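Local coordinates for protein response regulator (Caulobacter vibrioides, PDB 3T0Y) that probably acts in a two-component pathway as a PhyR-type response regulator, whose sigma-factor-like part, the piece held here, engages a partner protein, at residues R29-A34 with A69-F74; R33-D38 with A76-S81. All blocks are in the same frame, centred on the assembly; numbering follows the deposited sequence.

Interaction 1 of 2, residues R29-A34 with A69-F74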
ATOM      1  N   ARG C  29       2.306  12.731  -1.365  1.00 23.12           N
ATOM      2  CA  ARG C  29       2.665  11.506  -0.647  1.00 21.39           C
ATOM      3  C   ARG C  29       1.929  11.450   0.662  1.00 23.54           C
ATOM      4  O   ARG C  29       1.520  10.369   1.105  1.00 20.63           O
ATOM      5  CB  ARG C  29       4.159  11.401  -0.358  1.00 24.22           C
ATOM      6  CG  ARG C  29       5.048  11.315  -1.561  1.00 25.32           C
ATOM      7  CD  ARG C  29       6.502  11.135  -1.101  1.00 31.79           C
ATOM      8  NE  ARG C  29       6.781   9.773  -0.643  1.00 30.55           N
ATOM      9  CZ  ARG C  29       7.609   9.462   0.351  1.00 36.54           C
ATOM     10  NH1 ARG C  29       8.233  10.423   1.024  1.00 32.98           N
ATOM     11  NH2 ARG C  29       7.803   8.186   0.683  1.00 35.00           N
ATOM     12  N   ARG C  30       1.791  12.608   1.305  1.00 23.61           N
ATOM     13  CA  ARG C  30       1.071  12.663   2.564  1.00 25.19           C
ATOM     14  C   ARG C  30      -0.364  12.220   2.317  1.00 24.54           C
ATOM     15  O   ARG C  30      -0.898  11.410   3.057  1.00 22.38           O
ATOM     16  CB  ARG C  30       1.083  14.069   3.173  1.00 25.09           C
ATOM     17  CG  ARG C  30       0.258  14.164   4.460  1.00 27.98           C
ATOM     18  CD  ARG C  30       0.112  15.588   4.949  1.00 29.17           C
ATOM     19  NE  ARG C  30      -0.377  16.441   3.880  1.00 22.65           N
ATOM     20  CZ  ARG C  30      -0.384  17.763   3.910  1.00 30.44           C
ATOM     21  NH1 ARG C  30       0.083  18.412   4.970  1.00 35.76           N
ATOM     22  NH2 ARG C  30      -0.828  18.430   2.859  1.00 22.42           N
ATOM     23  N   TYR C  31      -0.983  12.758   1.271  1.00 22.87           N
ATOM     24  CA  TYR C  31      -2.379  12.444   1.000  1.00 23.01           C
ATOM     25  C   TYR C  31      -2.522  10.955   0.677  1.00 20.90           C
ATOM     26  O   TYR C  31      -3.398  10.273   1.208  1.00 20.25           O
ATOM     27  CB  TYR C  31      -2.894  13.294  -0.151  1.00 15.98           C
ATOM     28  CG  TYR C  31      -4.271  12.912  -0.612  1.00 17.05           C
ATOM     29  CD1 TYR C  31      -5.374  13.126   0.207  1.00 19.39           C
ATOM     30  CD2 TYR C  31      -4.477  12.335  -1.864  1.00 15.21           C
ATOM     31  CE1 TYR C  31      -6.642  12.771  -0.194  1.00 15.69           C
ATOM     32  CE2 TYR C  31      -5.746  11.984  -2.282  1.00 17.05           C
ATOM     33  CZ  TYR C  31      -6.833  12.212  -1.428  1.00 17.59           C
ATOM     34  OH  TYR C  31      -8.114  11.894  -1.815  1.00 14.94           O
ATOM     35  N   ALA C  32      -1.635  10.466  -0.187  1.00 16.44           N
ATOM     36  CA  ALA C  32      -1.658   9.092  -0.655  1.00 18.60           C
ATOM     37  C   ALA C  32      -1.639   8.130   0.510  1.00 18.15           C
ATOM     38  O   ALA C  32      -2.436   7.183   0.564  1.00 20.60           O
ATOM     39  CB  ALA C  32      -0.446   8.841  -1.587  1.00 14.36           C
ATOM     40  N   ARG C  33      -0.745   8.398   1.466  1.00 21.04           N
ATOM     41  CA  ARG C  33      -0.554   7.534   2.626  1.00 18.52           C
ATOM     42  C   ARG C  33      -1.785   7.593   3.523  1.00 21.58           C
ATOM     43  O   ARG C  33      -2.239   6.573   4.027  1.00 22.26           O
ATOM     44  CB  ARG C  33       0.746   7.906   3.368  1.00 28.38           C
ATOM     45  CG  ARG C  33       0.684   8.132   4.903  1.00 36.35           C
ATOM     46  CD  ARG C  33       0.308   6.886   5.689  1.00 38.53           C
ATOM     47  NE  ARG C  33       0.945   6.678   7.004  1.00 46.10           N
ATOM     48  CZ  ARG C  33       1.736   7.530   7.671  1.00 49.61           C
ATOM     49  NH1 ARG C  33       2.025   8.736   7.197  1.00 40.83           N
ATOM     50  NH2 ARG C  33       2.239   7.161   8.848  1.00 43.35           N
ATOM     51  N   ALA C  34      -2.359   8.775   3.689  1.00 19.10           N
ATOM     52  CA  ALA C  34      -3.492   8.896   4.590  1.00 22.85           C
ATOM     53  C   ALA C  34      -4.704   8.201   3.976  1.00 21.02           C
ATOM     54  O   ALA C  34      -5.524   7.615   4.689  1.00 23.23           O
ATOM     55  CB  ALA C  34      -3.789  10.363   4.867  1.00 23.47           C
ATOM     56  N   ALA C  69      -4.309  20.047 -10.159  1.00 20.59           N
ATOM     57  CA  ALA C  69      -4.358  19.176 -11.327  1.00 18.62           C
ATOM     58  C   ALA C  69      -3.667  17.844 -11.054  1.00 19.38           C
ATOM     59  O   ALA C  69      -4.084  16.807 -11.550  1.00 22.85           O
ATOM     60  CB  ALA C  69      -3.728  19.887 -12.551  1.00 21.65           C
ATOM     61  N   LEU C  70      -2.624  17.870 -10.238  1.00 20.88           N
ATOM     62  CA  LEU C  70      -1.924  16.654  -9.849  1.00 20.15           C
ATOM     63  C   LEU C  70      -2.825  15.727  -9.012  1.00 24.91           C
ATOM     64  O   LEU C  70      -2.941  14.535  -9.294  1.00 20.10           O
ATOM     65  CB  LEU C  70      -0.678  17.002  -9.037  1.00 20.93           C
ATOM     66  CG  LEU C  70       0.073  15.815  -8.440  1.00 22.80           C
ATOM     67  CD1 LEU C  70       0.587  14.872  -9.536  1.00 17.26           C
ATOM     68  CD2 LEU C  70       1.208  16.259  -7.511  1.00 23.59           C
ATOM     69  N   TYR C  71      -3.464  16.274  -7.985  1.00 20.90           N
ATOM     70  CA  TYR C  71      -4.366  15.468  -7.175  1.00 19.54           C
ATOM     71  C   TYR C  71      -5.570  15.008  -7.971  1.00 16.98           C
ATOM     72  O   TYR C  71      -6.115  13.967  -7.691  1.00 18.78           O
ATOM     73  CB  TYR C  71      -4.873  16.251  -5.980  1.00 19.38           C
ATOM     74  CG  TYR C  71      -3.896  16.398  -4.845  1.00 22.45           C
ATOM     75  CD1 TYR C  71      -2.679  17.043  -5.021  1.00 20.86           C
ATOM     76  CD2 TYR C  71      -4.221  15.931  -3.577  1.00 19.26           C
ATOM     77  CE1 TYR C  71      -1.811  17.212  -3.970  1.00 20.79           C
ATOM     78  CE2 TYR C  71      -3.360  16.082  -2.521  1.00 19.17           C
ATOM     79  CZ  TYR C  71      -2.157  16.734  -2.719  1.00 22.17           C
ATOM     80  OH  TYR C  71      -1.308  16.904  -1.655  1.00 20.29           O
ATOM     81  N   ARG C  72      -6.012  15.805  -8.934  1.00 16.54           N
ATOM     82  CA  ARG C  72      -7.067  15.361  -9.844  1.00 18.37           C
ATOM     83  C   ARG C  72      -6.641  14.102 -10.595  1.00 18.79           C
ATOM     84  O   ARG C  72      -7.416  13.156 -10.697  1.00 21.03           O
ATOM     85  CB  ARG C  72      -7.460  16.481 -10.826  1.00 20.95           C
ATOM     86  CG  ARG C  72      -8.581  16.105 -11.759  1.00 21.92           C
ATOM     87  CD  ARG C  72      -8.969  17.274 -12.666  1.00 27.52           C
ATOM     88  NE  ARG C  72      -9.755  16.850 -13.825  1.00 27.30           N
ATOM     89  CZ  ARG C  72     -11.081  16.922 -13.924  1.00 32.33           C
ATOM     90  NH1 ARG C  72     -11.817  17.411 -12.932  1.00 26.89           N
ATOM     91  NH2 ARG C  72     -11.678  16.505 -15.034  1.00 37.44           N
ATOM     92  N   VAL C  73      -5.405  14.069 -11.095  1.00 18.60           N
ATOM     93  CA  VAL C  73      -4.934  12.864 -11.778  1.00 20.01           C
ATOM     94  C   VAL C  73      -4.755  11.694 -10.808  1.00 23.69           C
ATOM     95  O   VAL C  73      -5.149  10.565 -11.108  1.00 26.04           O
ATOM     96  CB  VAL C  73      -3.636  13.082 -12.563  1.00 24.38           C
ATOM     97  CG1 VAL C  73      -3.061  11.728 -13.011  1.00 27.00           C
ATOM     98  CG2 VAL C  73      -3.890  13.961 -13.758  1.00 23.55           C
ATOM     99  N   PHE C  74      -4.157  11.960  -9.650  1.00 18.93           N
ATOM    100  CA  PHE C  74      -3.993  10.923  -8.646  1.00 20.78           C
ATOM    101  C   PHE C  74      -5.336  10.280  -8.340  1.00 20.05           C
ATOM    102  O   PHE C  74      -5.483   9.059  -8.368  1.00 20.82           O
ATOM    103  CB  PHE C  74      -3.411  11.503  -7.362  1.00 19.54           C
ATOM    104  CG  PHE C  74      -3.353  10.517  -6.241  1.00 22.32           C
ATOM    105  CD1 PHE C  74      -4.457  10.308  -5.423  1.00 12.93           C
ATOM    106  CD2 PHE C  74      -2.203   9.774  -6.016  1.00 18.70           C
ATOM    107  CE1 PHE C  74      -4.401   9.389  -4.396  1.00 18.53           C
ATOM    108  CE2 PHE C  74      -2.139   8.849  -4.973  1.00 19.42           C
ATOM    109  CZ  PHE C  74      -3.237   8.658  -4.161  1.00 15.70           C
TER
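Y31 reaches across from helix 25-36 to Y71 and F74 of helix 66-80, and these three rings make an aromatic cluster inside the sigma2-like domain. The two helix segments run roughly parallel, with their axes 11.7 Å apart, a separation bridged by the bulky rings. The tight part is around the Y31 ring. Its CE2 lies 3.6 Å from F74 CE1, with F74 CD1 in the plane of the Y31 ring at its edge. The planes of these two rings are inclined at 69°. The Y71 ring meets Y31 nearer its root, CE2 of Y71 coming within 3.7 Å of Y31 CB, and here the ring planes stand at 40°. Y31 and F74, whose rings meet, share the same first torsion, each with CG anti to the backbone N. Beside them the methyl of A32 rests 3.8 Å from F74 CE2, while V46 of helix 39-54 packs on the same two residues. Against these buried rings stands the arginine side: R29 pairs with D43 of the same chain, and R30 with E107 of the second subunit and an acidic side chain of another protein. Y71 OH hydrogen-bonds E107 of that second subunit, whose F109 meets the Y71 ring edge-to-face. No hydrogen bond links the two segments, which implies that their mutual hold rests on shape and apolar contact.

Interaction 2 of 2, residues R33-D38 with A76-S81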
ATOM      1  N   ARG C  33      -0.745   8.398   1.466  1.00 21.04           N
ATOM      2  CA  ARG C  33      -0.554   7.534   2.626  1.00 18.52           C
ATOM      3  C   ARG C  33      -1.785   7.593   3.523  1.00 21.58           C
ATOM      4  O   ARG C  33      -2.239   6.573   4.027  1.00 22.26           O
ATOM      5  CB  ARG C  33       0.746   7.906   3.368  1.00 28.38           C
ATOM      6  CG  ARG C  33       0.684   8.132   4.903  1.00 36.35           C
ATOM      7  CD  ARG C  33       0.308   6.886   5.689  1.00 38.53           C
ATOM      8  NE  ARG C  33       0.945   6.678   7.004  1.00 46.10           N
ATOM      9  CZ  ARG C  33       1.736   7.530   7.671  1.00 49.61           C
ATOM     10  NH1 ARG C  33       2.025   8.736   7.197  1.00 40.83           N
ATOM     11  NH2 ARG C  33       2.239   7.161   8.848  1.00 43.35           N
ATOM     12  N   ALA C  34      -2.359   8.775   3.689  1.00 19.10           N
ATOM     13  CA  ALA C  34      -3.492   8.896   4.590  1.00 22.85           C
ATOM     14  C   ALA C  34      -4.704   8.201   3.976  1.00 21.02           C
ATOM     15  O   ALA C  34      -5.524   7.615   4.689  1.00 23.23           O
ATOM     16  CB  ALA C  34      -3.789  10.363   4.867  1.00 23.47           C
ATOM     17  N   LEU C  35      -4.814   8.270   2.649  1.00 19.27           N
ATOM     18  CA  LEU C  35      -5.985   7.746   1.959  1.00 15.33           C
ATOM     19  C   LEU C  35      -5.938   6.243   1.871  1.00 18.79           C
ATOM     20  O   LEU C  35      -6.956   5.589   2.078  1.00 18.18           O
ATOM     21  CB  LEU C  35      -6.131   8.342   0.550  1.00 20.04           C
ATOM     22  CG  LEU C  35      -7.258   7.776  -0.331  1.00 23.97           C
ATOM     23  CD1 LEU C  35      -8.655   8.274   0.134  1.00 18.13           C
ATOM     24  CD2 LEU C  35      -7.044   8.116  -1.803  1.00 16.49           C
ATOM     25  N   THR C  36      -4.756   5.686   1.609  1.00 18.57           N
ATOM     26  CA  THR C  36      -4.668   4.278   1.246  1.00 21.61           C
ATOM     27  C   THR C  36      -4.071   3.349   2.319  1.00 23.73           C
ATOM     28  O   THR C  36      -4.075   2.133   2.149  1.00 19.16           O
ATOM     29  CB  THR C  36      -3.875   4.092  -0.051  1.00 20.62           C
ATOM     30  OG1 THR C  36      -2.494   4.344   0.220  1.00 20.38           O
ATOM     31  CG2 THR C  36      -4.381   5.051  -1.144  1.00 17.31           C
ATOM     32  N   GLY C  37      -3.552   3.913   3.409  1.00 19.57           N
ATOM     33  CA  GLY C  37      -3.252   3.108   4.571  1.00 21.06           C
ATOM     34  C   GLY C  37      -1.828   3.041   5.055  1.00 25.48           C
ATOM     35  O   GLY C  37      -1.599   2.798   6.243  1.00 27.14           O
ATOM     36  N   ASP C  38      -0.881   3.208   4.139  1.00 22.47           N
ATOM     37  CA  ASP C  38       0.533   3.274   4.484  1.00 26.95           C
ATOM     38  C   ASP C  38       1.335   3.878   3.330  1.00 29.44           C
ATOM     39  O   ASP C  38       0.794   4.113   2.237  1.00 26.17           O
ATOM     40  CB  ASP C  38       1.085   1.898   4.904  1.00 25.87           C
ATOM     41  CG  ASP C  38       1.155   0.896   3.748  1.00 27.94           C
ATOM     42  OD1 ASP C  38       1.493  -0.282   4.005  1.00 34.31           O
ATOM     43  OD2 ASP C  38       0.887   1.271   2.590  1.00 24.29           O
ATOM     44  N   ALA C  76      -7.961  10.135 -10.096  1.00 25.80           N
ATOM     45  CA  ALA C  76      -8.481   9.424 -11.258  1.00 26.58           C
ATOM     46  C   ALA C  76      -7.870   8.034 -11.402  1.00 27.09           C
ATOM     47  O   ALA C  76      -8.572   7.068 -11.722  1.00 28.76           O
ATOM     48  CB  ALA C  76      -8.232  10.227 -12.523  1.00 27.85           C
ATOM     49  N   ILE C  77      -6.567   7.922 -11.189  1.00 21.22           N
ATOM     50  CA  ILE C  77      -5.945   6.613 -11.331  1.00 26.20           C
ATOM     51  C   ILE C  77      -6.259   5.784 -10.093  1.00 29.77           C
ATOM     52  O   ILE C  77      -6.399   4.577 -10.175  1.00 31.09           O
ATOM     53  CB  ILE C  77      -4.415   6.674 -11.621  1.00 30.28           C
ATOM     54  CG1 ILE C  77      -3.658   7.357 -10.482  1.00 30.05           C
ATOM     55  CG2 ILE C  77      -4.126   7.364 -12.957  1.00 22.37           C
ATOM     56  CD1 ILE C  77      -3.302   6.418  -9.359  1.00 30.77           C
ATOM     57  N   TRP C  78      -6.386   6.442  -8.946  1.00 29.84           N
ATOM     58  CA  TRP C  78      -6.729   5.732  -7.718  1.00 28.07           C
ATOM     59  C   TRP C  78      -8.096   5.086  -7.860  1.00 29.07           C
ATOM     60  O   TRP C  78      -8.291   3.905  -7.564  1.00 28.40           O
ATOM     61  CB  TRP C  78      -6.749   6.682  -6.523  1.00 25.36           C
ATOM     62  CG  TRP C  78      -7.235   6.014  -5.294  1.00 22.05           C
ATOM     63  CD1 TRP C  78      -6.548   5.133  -4.515  1.00 24.08           C
ATOM     64  CD2 TRP C  78      -8.523   6.162  -4.694  1.00 26.87           C
ATOM     65  NE1 TRP C  78      -7.335   4.710  -3.466  1.00 22.62           N
ATOM     66  CE2 TRP C  78      -8.550   5.337  -3.547  1.00 22.60           C
ATOM     67  CE3 TRP C  78      -9.660   6.910  -5.015  1.00 26.79           C
ATOM     68  CZ2 TRP C  78      -9.675   5.230  -2.725  1.00 22.18           C
ATOM     69  CZ3 TRP C  78     -10.767   6.816  -4.193  1.00 27.11           C
ATOM     70  CH2 TRP C  78     -10.765   5.979  -3.055  1.00 26.05           C
ATOM     71  N   LEU C  79      -9.036   5.894  -8.319  1.00 26.97           N
ATOM     72  CA  LEU C  79     -10.396   5.471  -8.567  1.00 32.76           C
ATOM     73  C   LEU C  79     -10.428   4.266  -9.493  1.00 35.32           C
ATOM     74  O   LEU C  79     -11.013   3.235  -9.165  1.00 35.84           O
ATOM     75  CB  LEU C  79     -11.150   6.623  -9.227  1.00 35.55           C
ATOM     76  CG  LEU C  79     -12.644   6.658  -8.974  1.00 38.33           C
ATOM     77  CD1 LEU C  79     -12.889   6.519  -7.481  1.00 40.36           C
ATOM     78  CD2 LEU C  79     -13.221   7.951  -9.507  1.00 34.65           C
ATOM     79  N   SER C  80      -9.788   4.408 -10.650  1.00 32.31           N
ATOM     80  CA  SER C  80      -9.795   3.380 -11.688  1.00 40.24           C
ATOM     81  C   SER C  80      -9.021   2.094 -11.341  1.00 44.26           C
ATOM     82  O   SER C  80      -9.027   1.129 -12.108  1.00 41.60           O
ATOM     83  CB  SER C  80      -9.227   3.952 -12.992  1.00 38.95           C
ATOM     84  OG  SER C  80      -7.807   3.868 -13.005  1.00 42.16           O
ATOM     85  N   SER C  81      -8.335   2.075 -10.204  1.00 42.38           N
ATOM     86  CA  SER C  81      -7.545   0.900  -9.869  1.00 42.56           C
ATOM     87  C   SER C  81      -8.458  -0.256  -9.441  1.00 37.91           C
ATOM     88  O   SER C  81      -8.062  -1.415  -9.502  1.00 44.39           O
ATOM     89  CB  SER C  81      -6.459   1.220  -8.819  1.00 31.76           C
ATOM     90  OG  SER C  81      -6.992   1.270  -7.506  1.00 33.53           O
TER
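The backbones come closest at T36 and W78, whose CA atoms are 9.3 Å apart, where helix 25-36 is finishing and W78 stands near the end of helix 66-80. The contact is helix-to-helix packing in the all-helical, sigma-like part of this regulator, and its central element is a CH-pi contact. L35 CD2 sits over one face of the W78 indole, 3.7 Å from the centroid of the five-membered ring and only 13° off its normal. The two side chains come from opposite directions, and the CD2 methyl lands over that five-membered ring. T36 adds its methyl obliquely, CG2 lying 3.8 Å from W78 NE1, while its hydroxyl turns back to hydrogen-bond the A32 carbonyl of its own helix. The indole is fixed by more than this pair: Y45 of helix 39-54 meets it edge-to-face and R92 forms a cation-pi contact. After T36 the chain turns at G37, which takes a positive phi of 119°. D38 then stands at the N-cap of helix 39-54, and its OD2 hydrogen-bonds T41 OG1. At the other end the W78 carbonyl receives both the backbone N and the hydroxyl of S81; S81 OG stands 2.9 Å from W78 O, with a C=O...donor angle of 143°, and also hydrogen-bonds Y45 OH.

Overall arrangement
Going from the N terminus, helix 25-36 supplies the first half of both contacts; helix 39-54 and the connection after it separate the two halves before helix 66-80 comes alongside, running the same general way, to supply the second. Interaction 1 closes a loop of 34 residues between its segments; interaction 2 closes one of 37. The order of partners is kept along both helices, so the loops overlap in a staggered way and neither nests in the other. Their centres are about 8 Å apart, and F74 of interaction 1 touches L35 of interaction 2, which makes one continuous apolar seam. Helix 39-54 lies against this seam, through V46 and Y45, and the second subunit touches both contacts.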